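Local coordinates for acetyl-CoA hydrolase/transferase family protein (Porphyromonas gingivalis, PDB 2NVV) that probably transfers coenzyme A between acyl-CoA and carboxylate partners such as acetate, or hydrolyses acetyl-CoA, and binds zinc, at residues Q110-G115 with V142-T147; V21-F26 with G30-V35; L460-K465 with P469-C474. All blocks are in the same frame, centred on the assembly; numbering follows the deposited sequence.

Contact 1 (Q110-G115 with V142-T147); sequences QDLRYG and VGILPT
Thr-147 fits its methyl group between Leu-112 and Arg-113, where the C-terminal end of helix 108-113 packs against the N-terminal end of helix 145-151 in the N-terminal alpha/beta domain, which is built around a parallel sheet. The CA atoms of Arg-113 and Thr-147, 7.6 Å apart, are the nearest CA pair across the segments. With OG1 beside the backbone N (chi1 -55°), the threonine sends CG2 anti to that nitrogen and into the groove, 4.1 Å from Leu-112 CB and 4.0 Å from Arg-113 CG. A small beta-branched residue suits this place because one branch packs while the other stays polar. Farther along the interface the ends of two longer side chains meet, Leu-112 CD1 lying 4.2 Å from Ile-144 CD1. Ile-144 is the N-cap residue of the second helix and also the third residue of a type II' turn from Val-142 to Leu-145 that starts this helix; Gly-143 suits that turn because its positive phi is costly for other residues. Gly-115, with positive phi, follows the first helix in a Schellman motif.

No hydrogen bond crosses between the segments. Arg-113 NH2 stands 3.7 Å from Thr-147 OG1, which lies at the edge of the guanidinium and in its plane, and the two groups are joined through a shared acid: Glu-175 OE2 takes a salt bridge from NH2 and a hydrogen bond with OG1. Asp-178 and Glu-334 form further salt bridges with the same arginine, so the charge of this partly exposed residue is probably well balanced. The arginine chain runs across the threonine at about a right angle, and its bend at chi3 (-63°) turns the guanidinium back over its own helix, where Gln-110 CA sits 3.7 Å above the centre of one face.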
loop_
_atom_site.group_PDB
_atom_site.type_symbol
_atom_site.label_atom_id
_atom_site.label_comp_id
_atom_site.label_asym_id
_atom_site.label_seq_id
_atom_site.Cartn_x
_atom_site.Cartn_y
_atom_site.Cartn_z
ATOM N N GLN A 110 -3.639 -10.230 12.464
ATOM C CA GLN A 110 -4.210 -9.213 13.330
ATOM C C GLN A 110 -5.685 -8.978 13.072
ATOM O O GLN A 110 -6.447 -8.728 14.004
ATOM C CB GLN A 110 -3.457 -7.886 13.202
ATOM C CG GLN A 110 -3.436 -7.311 11.816
ATOM C CD GLN A 110 -3.075 -5.832 11.798
ATOM O OE1 GLN A 110 -2.140 -5.397 12.468
ATOM N NE2 GLN A 110 -3.810 -5.056 11.015
ATOM N N ASP A 111 -6.092 -9.052 11.812
ATOM C CA ASP A 111 -7.489 -8.830 11.461
ATOM C C ASP A 111 -8.372 -9.933 12.006
ATOM O O ASP A 111 -9.575 -9.748 12.187
ATOM C CB ASP A 111 -7.640 -8.715 9.944
ATOM C CG ASP A 111 -7.179 -7.370 9.419
ATOM O OD1 ASP A 111 -6.526 -6.627 10.179
ATOM O OD2 ASP A 111 -7.464 -7.050 8.245
ATOM N N LEU A 112 -7.766 -11.088 12.251
ATOM C CA LEU A 112 -8.483 -12.220 12.812
ATOM C C LEU A 112 -8.701 -11.882 14.276
ATOM O O LEU A 112 -9.782 -12.075 14.813
ATOM C CB LEU A 112 -7.648 -13.494 12.679
ATOM C CG LEU A 112 -7.921 -14.326 11.420
ATOM C CD1 LEU A 112 -6.837 -15.388 11.236
ATOM C CD2 LEU A 112 -9.305 -14.962 11.541
ATOM N N ARG A 113 -7.656 -11.363 14.914
ATOM C CA ARG A 113 -7.719 -10.983 16.312
ATOM C C ARG A 113 -8.695 -9.829 16.506
ATOM O O ARG A 113 -9.387 -9.768 17.518
ATOM C CB ARG A 113 -6.325 -10.600 16.818
ATOM C CG ARG A 113 -5.306 -11.731 16.735
ATOM C CD ARG A 113 -4.128 -11.480 17.661
ATOM N NE ARG A 113 -3.379 -10.282 17.289
ATOM C CZ ARG A 113 -2.367 -10.253 16.432
ATOM N NH1 ARG A 113 -1.766 -9.100 16.170
ATOM N NH2 ARG A 113 -1.948 -11.373 15.850
ATOM N N TYR A 114 -8.752 -8.921 15.536
ATOM C CA TYR A 114 -9.659 -7.773 15.588
ATOM C C TYR A 114 -11.118 -8.225 15.466
ATOM O O TYR A 114 -12.037 -7.467 15.762
ATOM C CB TYR A 114 -9.348 -6.780 14.453
ATOM C CG TYR A 114 -7.979 -6.145 14.538
ATOM C CD1 TYR A 114 -7.201 -6.270 15.690
ATOM C CD2 TYR A 114 -7.465 -5.397 13.473
ATOM C CE1 TYR A 114 -5.939 -5.666 15.782
ATOM C CE2 TYR A 114 -6.208 -4.789 13.559
ATOM C CZ TYR A 114 -5.454 -4.930 14.717
ATOM O OH TYR A 114 -4.219 -4.345 14.817
ATOM N N GLY A 115 -11.313 -9.459 15.013
ATOM C CA GLY A 115 -12.644 -10.009 14.861
ATOM C C GLY A 115 -13.260 -9.731 13.504
ATOM O O GLY A 115 -14.463 -9.962 13.313
ATOM N N VAL A 142 5.417 -21.324 8.728
ATOM C CA VAL A 142 4.722 -20.756 9.888
ATOM C C VAL A 142 3.344 -20.169 9.585
ATOM O O VAL A 142 2.364 -20.533 10.219
ATOM C CB VAL A 142 5.580 -19.674 10.589
ATOM C CG1 VAL A 142 4.885 -19.217 11.879
ATOM C CG2 VAL A 142 6.969 -20.241 10.912
ATOM N N GLY A 143 3.273 -19.255 8.628
ATOM C CA GLY A 143 2.003 -18.655 8.263
ATOM C C GLY A 143 1.320 -17.897 9.383
ATOM O O GLY A 143 1.866 -16.927 9.914
ATOM N N ILE A 144 0.111 -18.336 9.731
ATOM C CA ILE A 144 -0.665 -17.710 10.797
ATOM C C ILE A 144 -0.833 -18.664 11.975
ATOM O O ILE A 144 -1.777 -18.549 12.741
ATOM C CB ILE A 144 -2.071 -17.288 10.298
ATOM C CG1 ILE A 144 -2.892 -18.524 9.916
ATOM C CG2 ILE A 144 -1.929 -16.357 9.109
ATOM C CD1 ILE A 144 -4.279 -18.215 9.394
ATOM N N LEU A 145 0.104 -19.591 12.112
ATOM C CA LEU A 145 0.089 -20.582 13.174
ATOM C C LEU A 145 -0.258 -20.062 14.561
ATOM O O LEU A 145 -1.267 -20.460 15.141
ATOM C CB LEU A 145 1.444 -21.291 13.236
ATOM C CG LEU A 145 1.675 -22.268 14.400
ATOM C CD1 LEU A 145 1.019 -23.604 14.109
ATOM C CD2 LEU A 145 3.160 -22.471 14.605
ATOM N N PRO A 146 0.575 -19.169 15.123
ATOM C CA PRO A 146 0.257 -18.667 16.463
ATOM C C PRO A 146 -1.137 -18.084 16.649
ATOM O O PRO A 146 -1.735 -18.230 17.715
ATOM C CB PRO A 146 1.376 -17.654 16.734
ATOM C CG PRO A 146 1.850 -17.250 15.369
ATOM C CD PRO A 146 1.803 -18.539 14.604
ATOM N N THR A 147 -1.667 -17.447 15.615
ATOM C CA THR A 147 -2.984 -16.854 15.722
ATOM C C THR A 147 -4.103 -17.894 15.680
ATOM O O THR A 147 -5.051 -17.799 16.458
ATOM C CB THR A 147 -3.204 -15.808 14.619
ATOM O OG1 THR A 147 -2.145 -14.843 14.674
ATOM C CG2 THR A 147 -4.549 -15.099 14.803
#

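Contact 2 (V21-F26 with G30-V35); sequences VGFSGF and GNPKVV
Gly-25 and Gly-30 bring the two segments together, their CA atoms 3.7 Å apart where the chain leaves strand 20-23, turns sharply and doubles back past itself. Both glycines have positive phi (88° and 82°), a region that residues with a CB seldom occupy, and this suits the type to both places. Next to this crossing Ser-24 makes the hydrogen bond that joins the segments: OG donates to Gly-30 O at 2.7 Å, arriving nearly along the axis of the carbonyl. Its chi1 of 67° sets OG between the backbone N and the carbonyl carbon and so brings the hydroxyl round to the returning chain. Ser-24 OG also accepts a hydrogen bond from Glu-126 N, which ties the turn to neighbouring strand 122-127.

The segments form the first link of a beta-alpha-beta crossover: strand 20-23 leads through this loop to helix 35-47 and on to strand 55-58, its parallel neighbour in the sheet. Phe-26, at the turn, points away from the returning segment and comes within about 4 Å of the side chain of Glu-284, the predicted thioester-forming glutamate.

Asn-31 lays its amide beside the backbone of Ser-24 and Gly-25, and ND2 makes weak hydrogen bonds to Thr-27 O and Pro-28 O inside the turn. Its CA contributes a CH...O contact to Ser-24 O at 3.5 Å. Pro-32, rigid and apolar, touches the edge of the Phe-23 ring, with CG 4.0 Å from CD2 and the two side chains at about a right angle; Leu-67 of helix 65-73 packs on both.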
loop_
_atom_site.group_PDB
_atom_site.type_symbol
_atom_site.label_atom_id
_atom_site.label_comp_id
_atom_site.label_asym_id
_atom_site.label_seq_id
_atom_site.Cartn_x
_atom_site.Cartn_y
_atom_site.Cartn_z
ATOM N N VAL A 21 -12.096 -23.356 9.709
ATOM C CA VAL A 21 -10.853 -24.027 10.048
ATOM C C VAL A 21 -9.620 -23.264 9.591
ATOM O O VAL A 21 -9.555 -22.760 8.466
ATOM C CB VAL A 21 -10.812 -25.455 9.441
ATOM C CG1 VAL A 21 -9.642 -26.220 10.009
ATOM C CG2 VAL A 21 -12.118 -26.186 9.732
ATOM N N GLY A 22 -8.644 -23.178 10.488
ATOM C CA GLY A 22 -7.396 -22.509 10.171
ATOM C C GLY A 22 -6.343 -23.588 10.071
ATOM O O GLY A 22 -6.305 -24.494 10.901
ATOM N N PHE A 23 -5.498 -23.510 9.049
ATOM C CA PHE A 23 -4.446 -24.499 8.858
ATOM C C PHE A 23 -3.061 -23.883 9.037
ATOM O O PHE A 23 -2.840 -22.723 8.723
ATOM C CB PHE A 23 -4.570 -25.118 7.465
ATOM C CG PHE A 23 -5.967 -25.567 7.122
ATOM C CD1 PHE A 23 -6.913 -24.654 6.659
ATOM C CD2 PHE A 23 -6.338 -26.901 7.239
ATOM C CE1 PHE A 23 -8.204 -25.063 6.316
ATOM C CE2 PHE A 23 -7.622 -27.314 6.899
ATOM C CZ PHE A 23 -8.555 -26.390 6.436
ATOM N N SER A 24 -2.128 -24.669 9.546
ATOM C CA SER A 24 -0.760 -24.204 9.768
ATOM C C SER A 24 0.040 -24.200 8.469
ATOM O O SER A 24 -0.448 -24.632 7.419
ATOM C CB SER A 24 -0.055 -25.112 10.774
ATOM O OG SER A 24 0.139 -26.412 10.230
ATOM N N GLY A 25 1.269 -23.699 8.542
ATOM C CA GLY A 25 2.125 -23.671 7.367
ATOM C C GLY A 25 2.026 -22.468 6.449
ATOM O O GLY A 25 1.172 -21.608 6.611
ATOM N N PHE A 26 2.938 -22.417 5.486
ATOM C CA PHE A 26 2.981 -21.351 4.492
ATOM C C PHE A 26 3.489 -22.065 3.249
ATOM O O PHE A 26 4.639 -22.488 3.209
ATOM C CB PHE A 26 3.959 -20.270 4.925
ATOM C CG PHE A 26 3.832 -18.996 4.149
ATOM C CD1 PHE A 26 2.750 -18.151 4.355
ATOM C CD2 PHE A 26 4.804 -18.638 3.226
ATOM C CE1 PHE A 26 2.642 -16.955 3.651
ATOM C CE2 PHE A 26 4.716 -17.455 2.514
ATOM C CZ PHE A 26 3.637 -16.604 2.721
ATOM N N GLY A 30 4.808 -27.035 5.992
ATOM C CA GLY A 30 4.212 -26.768 7.295
ATOM C C GLY A 30 2.715 -26.999 7.403
ATOM O O GLY A 30 2.119 -26.719 8.434
ATOM N N ASN A 31 2.114 -27.520 6.337
ATOM C CA ASN A 31 0.681 -27.784 6.283
ATOM C C ASN A 31 0.307 -29.224 6.583
ATOM O O ASN A 31 1.065 -30.147 6.290
ATOM C CB ASN A 31 0.145 -27.443 4.893
ATOM C CG ASN A 31 -0.269 -26.003 4.760
ATOM O OD1 ASN A 31 -1.378 -25.624 5.129
ATOM N ND2 ASN A 31 0.624 -25.185 4.242
ATOM N N PRO A 32 -0.881 -29.437 7.176
ATOM C CA PRO A 32 -1.338 -30.788 7.490
ATOM C C PRO A 32 -1.556 -31.507 6.149
ATOM O O PRO A 32 -1.991 -30.881 5.184
ATOM C CB PRO A 32 -2.632 -30.534 8.264
ATOM C CG PRO A 32 -3.118 -29.234 7.690
ATOM C CD PRO A 32 -1.852 -28.439 7.650
ATOM N N LYS A 33 -1.256 -32.807 6.094
ATOM C CA LYS A 33 -1.370 -33.569 4.853
ATOM C C LYS A 33 -2.309 -34.783 4.840
ATOM O O LYS A 33 -2.618 -35.317 3.768
ATOM C CB LYS A 33 0.026 -34.032 4.436
ATOM C CG LYS A 33 1.029 -32.920 4.307
ATOM C CD LYS A 33 2.445 -33.469 4.291
ATOM C CE LYS A 33 3.472 -32.357 4.104
ATOM N NZ LYS A 33 3.506 -31.407 5.238
ATOM N N VAL A 34 -2.764 -35.229 6.005
ATOM C CA VAL A 34 -3.627 -36.405 6.032
ATOM C C VAL A 34 -5.043 -36.171 6.591
ATOM O O VAL A 34 -6.008 -36.819 6.172
ATOM C CB VAL A 34 -2.921 -37.563 6.797
ATOM C CG1 VAL A 34 -2.994 -37.326 8.284
ATOM C CG2 VAL A 34 -3.539 -38.902 6.423
ATOM N N VAL A 35 -5.181 -35.231 7.512
ATOM C CA VAL A 35 -6.493 -34.962 8.067
ATOM C C VAL A 35 -7.441 -34.270 7.082
ATOM O O VAL A 35 -8.597 -34.669 6.945
ATOM C CB VAL A 35 -6.391 -34.129 9.359
ATOM C CG1 VAL A 35 -7.799 -33.734 9.841
ATOM C CG2 VAL A 35 -5.685 -34.940 10.430
#

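Contact 3 (L460-K465 with P469-C474); sequences LELGVK and PQNLDC
Val-464 and Pro-469 face each other with CA atoms 5.3 Å apart, the nearest CA pair across two irregular segments of the loop that joins helix 453-459 to helix 477-484. Gly-463, in the left-handed helical conformation (phi 83°), turns the backbone just before this point; glycine takes it easily. Val-464 then spreads its two methyls over the returning chain. CG1, anti to the backbone N (chi1 176°), rests 3.8 Å from Pro-469 CA and also meets Gln-470 O, while CG2 packs 3.7 Å from Asn-471 ND2. A beta-branched residue suits the spot because each branch covers a different residue. Leu-462 crosses Asn-471 at about a right angle: its CB lies 3.9 Å from ND2, and CD1 reaches on to Cys-474 SG, also at 3.9 Å. At the buried end Leu-460 CD2 touches Pro-469 CB at 4.2 Å, and helix 436-446 covers both residues.

No hydrogen bond joins the two segments, which meet by van der Waals contact, and hydrogen bonds to neighbours fix the loop in place: Tyr-459 OH bonds with Gln-470 OE1 and Asn-471 N. On the outer side Val-464 packs on Thr-370 of the second subunit. Asn-471 shapes the segment 469-474 itself, its OD1 accepting from Asp-473 N at 3.0 Å and its backbone O from Cys-474 N at 2.9 Å, an Asx turn overlapping a type I beta turn.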
loop_
_atom_site.group_PDB
_atom_site.type_symbol
_atom_site.label_atom_id
_atom_site.label_comp_id
_atom_site.label_asym_id
_atom_site.label_seq_id
_atom_site.Cartn_x
_atom_site.Cartn_y
_atom_site.Cartn_z
ATOM N N LEU A 460 0.258 6.605 -27.355
ATOM C CA LEU A 460 0.516 7.862 -26.659
ATOM C C LEU A 460 0.233 9.090 -27.522
ATOM O O LEU A 460 0.280 10.228 -27.038
ATOM C CB LEU A 460 1.960 7.902 -26.181
ATOM C CG LEU A 460 2.277 6.900 -25.074
ATOM C CD1 LEU A 460 3.790 6.851 -24.843
ATOM C CD2 LEU A 460 1.524 7.302 -23.796
ATOM N N GLU A 461 -0.063 8.864 -28.798
ATOM C CA GLU A 461 -0.352 9.964 -29.707
ATOM C C GLU A 461 -1.763 9.900 -30.260
ATOM O O GLU A 461 -1.980 10.247 -31.420
ATOM C CB GLU A 461 0.638 9.948 -30.872
ATOM C CG GLU A 461 2.102 9.958 -30.449
ATOM C CD GLU A 461 2.478 11.180 -29.608
ATOM O OE1 GLU A 461 3.648 11.242 -29.151
ATOM O OE2 GLU A 461 1.618 12.077 -29.403
ATOM N N LEU A 462 -2.720 9.464 -29.443
ATOM C CA LEU A 462 -4.097 9.347 -29.902
ATOM C C LEU A 462 -4.959 10.556 -29.579
ATOM O O LEU A 462 -6.192 10.481 -29.632
ATOM C CB LEU A 462 -4.741 8.070 -29.345
ATOM C CG LEU A 462 -4.141 6.754 -29.870
ATOM C CD1 LEU A 462 -4.962 5.554 -29.380
ATOM C CD2 LEU A 462 -4.110 6.784 -31.393
ATOM N N GLY A 463 -4.309 11.668 -29.245
ATOM C CA GLY A 463 -5.032 12.892 -28.947
ATOM C C GLY A 463 -5.600 13.091 -27.552
ATOM O O GLY A 463 -6.234 14.113 -27.298
ATOM N N VAL A 464 -5.381 12.143 -26.645
ATOM C CA VAL A 464 -5.904 12.270 -25.290
ATOM C C VAL A 464 -5.213 13.388 -24.507
ATOM O O VAL A 464 -3.985 13.513 -24.520
ATOM C CB VAL A 464 -5.769 10.929 -24.514
ATOM C CG1 VAL A 464 -6.239 11.107 -23.071
ATOM C CG2 VAL A 464 -6.589 9.861 -25.193
ATOM N N LYS A 465 -6.007 14.207 -23.828
ATOM C CA LYS A 465 -5.468 15.302 -23.034
ATOM C C LYS A 465 -5.453 14.994 -21.541
ATOM O O LYS A 465 -6.357 14.327 -21.019
ATOM C CB LYS A 465 -6.274 16.576 -23.286
ATOM C CG LYS A 465 -5.998 17.195 -24.650
ATOM C CD LYS A 465 -6.861 18.412 -24.923
ATOM C CE LYS A 465 -6.522 19.014 -26.280
ATOM N NZ LYS A 465 -6.695 18.029 -27.383
ATOM N N PRO A 469 -2.443 9.890 -20.379
ATOM C CA PRO A 469 -2.954 9.661 -21.735
ATOM C C PRO A 469 -3.709 8.352 -21.975
ATOM O O PRO A 469 -3.477 7.686 -22.990
ATOM C CB PRO A 469 -1.692 9.728 -22.606
ATOM C CG PRO A 469 -0.672 10.399 -21.748
ATOM C CD PRO A 469 -0.970 9.872 -20.384
ATOM N N GLN A 470 -4.604 7.975 -21.066
ATOM C CA GLN A 470 -5.382 6.743 -21.254
ATOM C C GLN A 470 -6.587 7.029 -22.147
ATOM O O GLN A 470 -7.322 7.993 -21.928
ATOM C CB GLN A 470 -5.852 6.181 -19.907
ATOM C CG GLN A 470 -4.775 5.452 -19.128
ATOM C CD GLN A 470 -4.424 4.102 -19.726
ATOM O OE1 GLN A 470 -4.588 3.873 -20.917
ATOM N NE2 GLN A 470 -3.921 3.206 -18.898
ATOM N N ASN A 471 -6.784 6.198 -23.160
ATOM C CA ASN A 471 -7.903 6.376 -24.068
ATOM C C ASN A 471 -8.975 5.338 -23.742
ATOM O O ASN A 471 -8.926 4.192 -24.199
ATOM C CB ASN A 471 -7.430 6.213 -25.505
ATOM C CG ASN A 471 -8.476 6.620 -26.500
ATOM O OD1 ASN A 471 -9.627 6.209 -26.397
ATOM N ND2 ASN A 471 -8.084 7.428 -27.478
ATOM N N LEU A 472 -9.946 5.753 -22.941
ATOM C CA LEU A 472 -11.018 4.870 -22.508
ATOM C C LEU A 472 -11.764 4.151 -23.625
ATOM O O LEU A 472 -12.474 3.183 -23.365
ATOM C CB LEU A 472 -11.998 5.640 -21.619
ATOM C CG LEU A 472 -11.736 5.533 -20.107
ATOM C CD1 LEU A 472 -10.246 5.731 -19.781
ATOM C CD2 LEU A 472 -12.601 6.558 -19.382
ATOM N N ASP A 473 -11.601 4.605 -24.863
ATOM C CA ASP A 473 -12.275 3.956 -25.987
ATOM C C ASP A 473 -11.554 2.710 -26.475
ATOM O O ASP A 473 -12.186 1.833 -27.070
ATOM C CB ASP A 473 -12.415 4.898 -27.178
ATOM C CG ASP A 473 -13.483 5.945 -26.976
ATOM O OD1 ASP A 473 -14.453 5.679 -26.232
ATOM O OD2 ASP A 473 -13.361 7.029 -27.585
ATOM N N CYS A 474 -10.245 2.628 -26.216
ATOM C CA CYS A 474 -9.441 1.496 -26.679
ATOM C C CYS A 474 -8.286 1.036 -25.782
ATOM O O CYS A 474 -7.426 0.276 -26.232
ATOM C CB CYS A 474 -8.888 1.818 -28.074
ATOM S SG CYS A 474 -7.993 3.401 -28.205
#

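In the fold
Followed from the N terminus, the contacts come in series, none nested in or crossing another. Contact 2 closes first, a short loop leading from the first strand of the parallel sheet toward helix 35-47. Contact 1 then closes a longer excursion through strand 122-127 and brings together two helices of the same domain. These two meet directly: Leu-145 CD1 packs on Ser-24 CB at 3.8 Å, and Gly-143 lies against Phe-26. Contact 3, near the C terminus, closes another short loop, between helix 453-459 and helix 477-484, about 45 Å from contact 1 between centres, across the chain's centre from contact 2. Contacts 1 and 3 both touch the second subunit.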